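Local coordinates for PLP-Dependent L-Arginine Hydroxylase MppP (Streptomyces wadayamensis, PDB 6C9B), which is a PLP-dependent oxidase that acts on L-arginine, giving 4-hydroxy-2-ketoarginine and 2-ketoarginine as products, at residues Leu48-Glu61 / Gly253-Phe265. Sequence-based numbering, arbitrary orientation.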
loop_
_atom_site.group_PDB
_atom_site.type_symbol
_atom_site.label_atom_id
_atom_site.label_comp_id
_atom_site.label_asym_id
_atom_site.label_seq_id
_atom_site.Cartn_x
_atom_site.Cartn_y
_atom_site.Cartn_z
ATOM N N LEU B 48 20.195 -11.399 0.268
ATOM C CA LEU B 48 19.573 -10.143 -0.115
ATOM C C LEU B 48 19.118 -9.352 1.105
ATOM O O LEU B 48 19.157 -8.115 1.095
ATOM C CB LEU B 48 18.390 -10.415 -1.041
ATOM C CG LEU B 48 18.735 -11.069 -2.387
ATOM C CD1 LEU B 48 17.460 -11.453 -3.112
ATOM C CD2 LEU B 48 19.550 -10.127 -3.259
ATOM N N TRP B 49 18.672 -10.045 2.157
ATOM C CA TRP B 49 18.307 -9.357 3.397
ATOM C C TRP B 49 19.517 -8.644 3.995
ATOM O O TRP B 49 19.468 -7.450 4.318
ATOM C CB TRP B 49 17.731 -10.358 4.395
ATOM C CG TRP B 49 17.116 -9.701 5.614
ATOM C CD1 TRP B 49 17.789 -9.033 6.594
ATOM C CD2 TRP B 49 15.726 -9.645 5.977
ATOM N NE1 TRP B 49 16.917 -8.569 7.537
ATOM C CE2 TRP B 49 15.641 -8.915 7.178
ATOM C CE3 TRP B 49 14.547 -10.130 5.405
ATOM C CZ2 TRP B 49 14.427 -8.669 7.822
ATOM C CZ3 TRP B 49 13.338 -9.861 6.044
ATOM C CH2 TRP B 49 13.293 -9.157 7.239
ATOM N N ALA B 50 20.627 -9.366 4.127
ATOM C CA ALA B 50 21.848 -8.758 4.636
ATOM C C ALA B 50 22.297 -7.588 3.770
ATOM O O ALA B 50 22.732 -6.554 4.295
ATOM C CB ALA B 50 22.938 -9.826 4.726
ATOM N N GLU B 51 22.214 -7.729 2.440
ATOM C CA GLU B 51 22.542 -6.614 1.552
ATOM C C GLU B 51 21.660 -5.399 1.850
ATOM O O GLU B 51 22.146 -4.263 1.948
ATOM C CB GLU B 51 22.381 -7.026 0.085
ATOM C CG GLU B 51 22.733 -5.891 -0.890
ATOM C CD GLU B 51 22.380 -6.174 -2.338
ATOM O OE1 GLU B 51 21.968 -7.307 -2.661
ATOM O OE2 GLU B 51 22.495 -5.234 -3.154
ATOM N N SER B 52 20.358 -5.636 2.002
ATOM C CA SER B 52 19.401 -4.571 2.294
ATOM C C SER B 52 19.646 -3.897 3.646
ATOM O O SER B 52 19.327 -2.712 3.811
ATOM C CB SER B 52 17.993 -5.150 2.255
ATOM O OG SER B 52 17.689 -5.613 0.962
ATOM N N GLU B 53 20.177 -4.631 4.624
ATOM C CA GLU B 53 20.565 -4.022 5.892
ATOM C C GLU B 53 21.810 -3.159 5.760
ATOM O O GLU B 53 22.012 -2.237 6.552
ATOM C CB GLU B 53 20.840 -5.108 6.934
ATOM C CG GLU B 53 19.602 -5.763 7.530
ATOM C CD GLU B 53 19.957 -6.949 8.420
ATOM O OE1 GLU B 53 20.941 -7.644 8.113
ATOM O OE2 GLU B 53 19.255 -7.185 9.413
ATOM N N GLN B 54 22.672 -3.464 4.805
ATOM C CA GLN B 54 24.007 -2.893 4.783
ATOM C C GLN B 54 24.192 -1.774 3.771
ATOM O O GLN B 54 25.118 -0.974 3.928
ATOM C CB GLN B 54 25.029 -3.997 4.492
ATOM C CG GLN B 54 25.130 -5.051 5.601
ATOM C CD GLN B 54 25.868 -6.311 5.165
ATOM O OE1 GLN B 54 26.375 -6.396 4.044
ATOM N NE2 GLN B 54 25.920 -7.302 6.050
ATOM N N ARG B 55 23.371 -1.704 2.735
ATOM C CA ARG B 55 23.560 -0.702 1.708
ATOM C C ARG B 55 22.512 0.393 1.818
ATOM O O ARG B 55 21.411 0.166 2.335
ATOM C CB ARG B 55 23.482 -1.323 0.310
ATOM C CG ARG B 55 24.563 -2.335 0.013
ATOM C CD ARG B 55 24.428 -2.857 -1.401
ATOM N NE ARG B 55 24.762 -1.825 -2.375
ATOM C CZ ARG B 55 24.324 -1.810 -3.627
ATOM N NH1 ARG B 55 23.523 -2.767 -4.073
ATOM N NH2 ARG B 55 24.695 -0.834 -4.439
ATOM N N PRO B 56 22.815 1.594 1.328
ATOM C CA PRO B 56 21.791 2.644 1.260
ATOM C C PRO B 56 20.674 2.234 0.325
ATOM O O PRO B 56 20.918 1.764 -0.792
ATOM C CB PRO B 56 22.555 3.861 0.716
ATOM C CG PRO B 56 24.004 3.502 0.781
ATOM C CD PRO B 56 24.071 2.019 0.689
ATOM N N VAL B 57 19.437 2.455 0.771
ATOM C CA VAL B 57 18.293 2.026 -0.015
ATOM C C VAL B 57 18.285 2.705 -1.381
ATOM O O VAL B 57 17.821 2.112 -2.366
ATOM C CB VAL B 57 16.989 2.277 0.774
ATOM C CG1 VAL B 57 16.830 3.759 1.109
ATOM C CG2 VAL B 57 15.784 1.734 0.018
ATOM N N GLN B 58 18.813 3.936 -1.475
ATOM C CA GLN B 58 18.803 4.666 -2.743
ATOM C C GLN B 58 19.599 3.938 -3.820
ATOM O O GLN B 58 19.251 4.001 -5.009
ATOM C CB GLN B 58 19.368 6.078 -2.541
ATOM C CG GLN B 58 19.689 6.833 -3.837
ATOM C CD GLN B 58 18.436 7.232 -4.590
ATOM O OE1 GLN B 58 18.129 6.692 -5.655
ATOM N NE2 GLN B 58 17.700 8.188 -4.031
ATOM N N GLN B 59 20.678 3.265 -3.435
ATOM C CA GLN B 59 21.479 2.551 -4.418
ATOM C C GLN B 59 20.750 1.305 -4.890
ATOM O O GLN B 59 20.697 1.016 -6.091
ATOM C CB GLN B 59 22.830 2.186 -3.816
ATOM C CG GLN B 59 23.685 3.388 -3.456
ATOM C CD GLN B 59 25.023 2.993 -2.873
ATOM O OE1 GLN B 59 25.381 1.814 -2.849
ATOM N NE2 GLN B 59 25.772 3.979 -2.393
ATOM N N ILE B 60 20.139 0.577 -3.958
ATOM C CA ILE B 60 19.363 -0.594 -4.341
ATOM C C ILE B 60 18.194 -0.169 -5.217
ATOM O O ILE B 60 17.912 -0.785 -6.255
ATOM C CB ILE B 60 18.898 -1.354 -3.084
ATOM C CG1 ILE B 60 20.111 -1.873 -2.305
ATOM C CG2 ILE B 60 17.997 -2.533 -3.463
ATOM C CD1 ILE B 60 19.744 -2.446 -0.938
ATOM N N GLU B 61 17.517 0.911 -4.832
ATOM C CA GLU B 61 16.397 1.396 -5.636
ATOM C C GLU B 61 16.848 1.790 -7.037
ATOM O O GLU B 61 16.198 1.444 -8.031
ATOM C CB GLU B 61 15.739 2.581 -4.952
ATOM C CG GLU B 61 14.465 3.044 -5.673
ATOM C CD GLU B 61 13.833 4.277 -5.061
ATOM O OE1 GLU B 61 12.614 4.456 -5.255
ATOM O OE2 GLU B 61 14.543 5.084 -4.417
ATOM N N GLY B 253 8.850 5.143 1.482
ATOM C CA GLY B 253 9.499 4.375 0.440
ATOM C C GLY B 253 9.112 2.924 0.634
ATOM O O GLY B 253 8.350 2.589 1.532
ATOM N N VAL B 254 9.622 2.069 -0.242
ATOM C CA VAL B 254 9.306 0.651 -0.165
ATOM C C VAL B 254 10.488 -0.090 0.442
ATOM O O VAL B 254 11.581 0.449 0.594
ATOM C CB VAL B 254 8.915 0.061 -1.522
ATOM C CG1 VAL B 254 7.671 0.786 -2.076
ATOM C CG2 VAL B 254 10.059 0.151 -2.491
ATOM N N SER B 255 10.262 -1.350 0.778
ATOM C CA SER B 255 11.289 -2.140 1.435
ATOM C C SER B 255 12.493 -2.311 0.517
ATOM O O SER B 255 12.326 -2.672 -0.660
ATOM C CB SER B 255 10.739 -3.512 1.802
ATOM O OG SER B 255 11.795 -4.393 2.178
ATOM N N PRO B 256 13.723 -2.142 1.026
ATOM C CA PRO B 256 14.892 -2.465 0.200
ATOM C C PRO B 256 14.912 -3.908 -0.258
ATOM O O PRO B 256 15.460 -4.198 -1.331
ATOM C CB PRO B 256 16.080 -2.148 1.124
ATOM C CG PRO B 256 15.546 -2.185 2.486
ATOM C CD PRO B 256 14.114 -1.690 2.366
ATOM N N LEU B 257 14.343 -4.832 0.525
ATOM C CA LEU B 257 14.344 -6.231 0.106
ATOM C C LEU B 257 13.489 -6.428 -1.137
ATOM O O LEU B 257 13.843 -7.217 -2.022
ATOM C CB LEU B 257 13.840 -7.131 1.234
ATOM C CG LEU B 257 13.963 -8.631 0.914
ATOM C CD1 LEU B 257 15.407 -9.062 0.969
ATOM C CD2 LEU B 257 13.153 -9.482 1.878
ATOM N N ILE B 258 12.349 -5.734 -1.217
ATOM C CA ILE B 258 11.511 -5.839 -2.404
ATOM C C ILE B 258 12.212 -5.232 -3.607
ATOM O O ILE B 258 12.174 -5.791 -4.708
ATOM C CB ILE B 258 10.141 -5.192 -2.135
ATOM C CG1 ILE B 258 9.387 -6.015 -1.116
ATOM C CG2 ILE B 258 9.337 -5.023 -3.431
ATOM C CD1 ILE B 258 8.083 -5.391 -0.665
ATOM N N LEU B 259 12.904 -4.109 -3.415
ATOM C CA LEU B 259 13.641 -3.514 -4.522
ATOM C C LEU B 259 14.771 -4.429 -4.975
ATOM O O LEU B 259 15.024 -4.587 -6.177
ATOM C CB LEU B 259 14.182 -2.155 -4.091
ATOM C CG LEU B 259 13.122 -1.089 -3.827
ATOM C CD1 LEU B 259 13.715 0.067 -3.071
ATOM C CD2 LEU B 259 12.501 -0.649 -5.139
ATOM N N ALA B 260 15.449 -5.060 -4.018
ATOM C CA ALA B 260 16.473 -6.042 -4.375
ATOM C C ALA B 260 15.859 -7.199 -5.153
ATOM O O ALA B 260 16.425 -7.663 -6.147
ATOM C CB ALA B 260 17.176 -6.552 -3.119
ATOM N N LEU B 261 14.688 -7.670 -4.727
ATOM C CA LEU B 261 14.029 -8.743 -5.462
ATOM C C LEU B 261 13.683 -8.311 -6.881
ATOM O O LEU B 261 13.861 -9.085 -7.828
ATOM C CB LEU B 261 12.775 -9.206 -4.713
ATOM C CG LEU B 261 12.986 -10.147 -3.541
ATOM C CD1 LEU B 261 11.689 -10.324 -2.781
ATOM C CD2 LEU B 261 13.467 -11.500 -4.069
ATOM N N ILE B 262 13.174 -7.088 -7.047
ATOM C CA ILE B 262 12.836 -6.603 -8.378
ATOM C C ILE B 262 14.080 -6.562 -9.247
ATOM O O ILE B 262 14.055 -6.914 -10.438
ATOM C CB ILE B 262 12.188 -5.218 -8.271
ATOM C CG1 ILE B 262 10.803 -5.346 -7.647
ATOM C CG2 ILE B 262 12.125 -4.549 -9.653
ATOM C CD1 ILE B 262 10.196 -4.016 -7.239
ATOM N N ARG B 263 15.186 -6.107 -8.669
ATOM C CA ARG B 263 16.445 -6.078 -9.401
ATOM C C ARG B 263 16.829 -7.475 -9.875
ATOM O O ARG B 263 17.198 -7.669 -11.037
ATOM C CB ARG B 263 17.537 -5.498 -8.503
ATOM C CG ARG B 263 18.914 -5.352 -9.151
ATOM C CD ARG B 263 19.935 -5.028 -8.088
ATOM N NE ARG B 263 20.138 -6.170 -7.189
ATOM C CZ ARG B 263 20.628 -6.080 -5.960
ATOM N NH1 ARG B 263 21.004 -4.914 -5.459
ATOM N NH2 ARG B 263 20.744 -7.170 -5.222
ATOM N N GLU B 264 16.756 -8.468 -8.980
ATOM C CA GLU B 264 17.196 -9.818 -9.333
ATOM C C GLU B 264 16.254 -10.474 -10.334
ATOM O O GLU B 264 16.709 -11.126 -11.283
ATOM C CB GLU B 264 17.324 -10.669 -8.076
ATOM C CG GLU B 264 18.372 -10.165 -7.113
ATOM C CD GLU B 264 19.738 -10.051 -7.765
ATOM O OE1 GLU B 264 20.171 -11.011 -8.443
ATOM O OE2 GLU B 264 20.361 -8.979 -7.631
ATOM N N PHE B 265 14.943 -10.322 -10.147
ATOM C CA PHE B 265 13.998 -10.907 -11.095
ATOM C C PHE B 265 14.130 -10.248 -12.465
ATOM O O PHE B 265 13.997 -10.918 -13.500
ATOM C CB PHE B 265 12.558 -10.787 -10.559
ATOM C CG PHE B 265 12.122 -11.983 -9.734
ATOM C CD1 PHE B 265 12.592 -12.164 -8.442
ATOM C CD2 PHE B 265 11.267 -12.928 -10.269
ATOM C CE1 PHE B 265 12.213 -13.291 -7.698
ATOM C CE2 PHE B 265 10.878 -14.053 -9.530
ATOM C CZ PHE B 265 11.350 -14.225 -8.255
#
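The start of helix 256-291 packs against two consecutive helices, touching both across S52–P256 and I60–A260. Segment 48-54 crosses it at 122°, with the axes 9.0 Å apart. After the turn at R55 and P56, helix 57-61 runs roughly parallel to it, at 26°. S52 and P256 form the closest backbone pair, CA to CA 5.4 Å. The S52 CB lies 3.7 Å from the P256 CB. The S52 hydroxyl turns back and donates to L48 O in its own helix. L48 is a knob in the hole formed by L257, A260, L261 and E264. I60 fills a second hole, made by P256, L259, A260 and R263. Its CG2, anti to the backbone N, sits 3.6 Å from A260 N. L257 CD2 meets the W49 ring at CE3, 3.8 Å away. The contact joins helices 45-54 and 57-71 to the long helix of this PLP-dependent aminotransferase family member, away from the product site. W49 and S52 also pack on L226 of the second subunit. A salt-bridge network lies across the helices. R263 grips E51 end-on: NH2 reaches OE1 and NH1 reaches OE2, each at 2.8 Å. The carboxylate and guanidinium planes are 13° apart. On its NE side R263 holds E264 OE2, through NE and NH2. With the E51 pair, this second grip holds the guanidinium against rotation. R55 NH1 donates to the same E51 OE2, nearly along its C–O bond. R55 NH1 and R263 NH1 lie 3.6 Å apart there, and E63 pairs with both arginines.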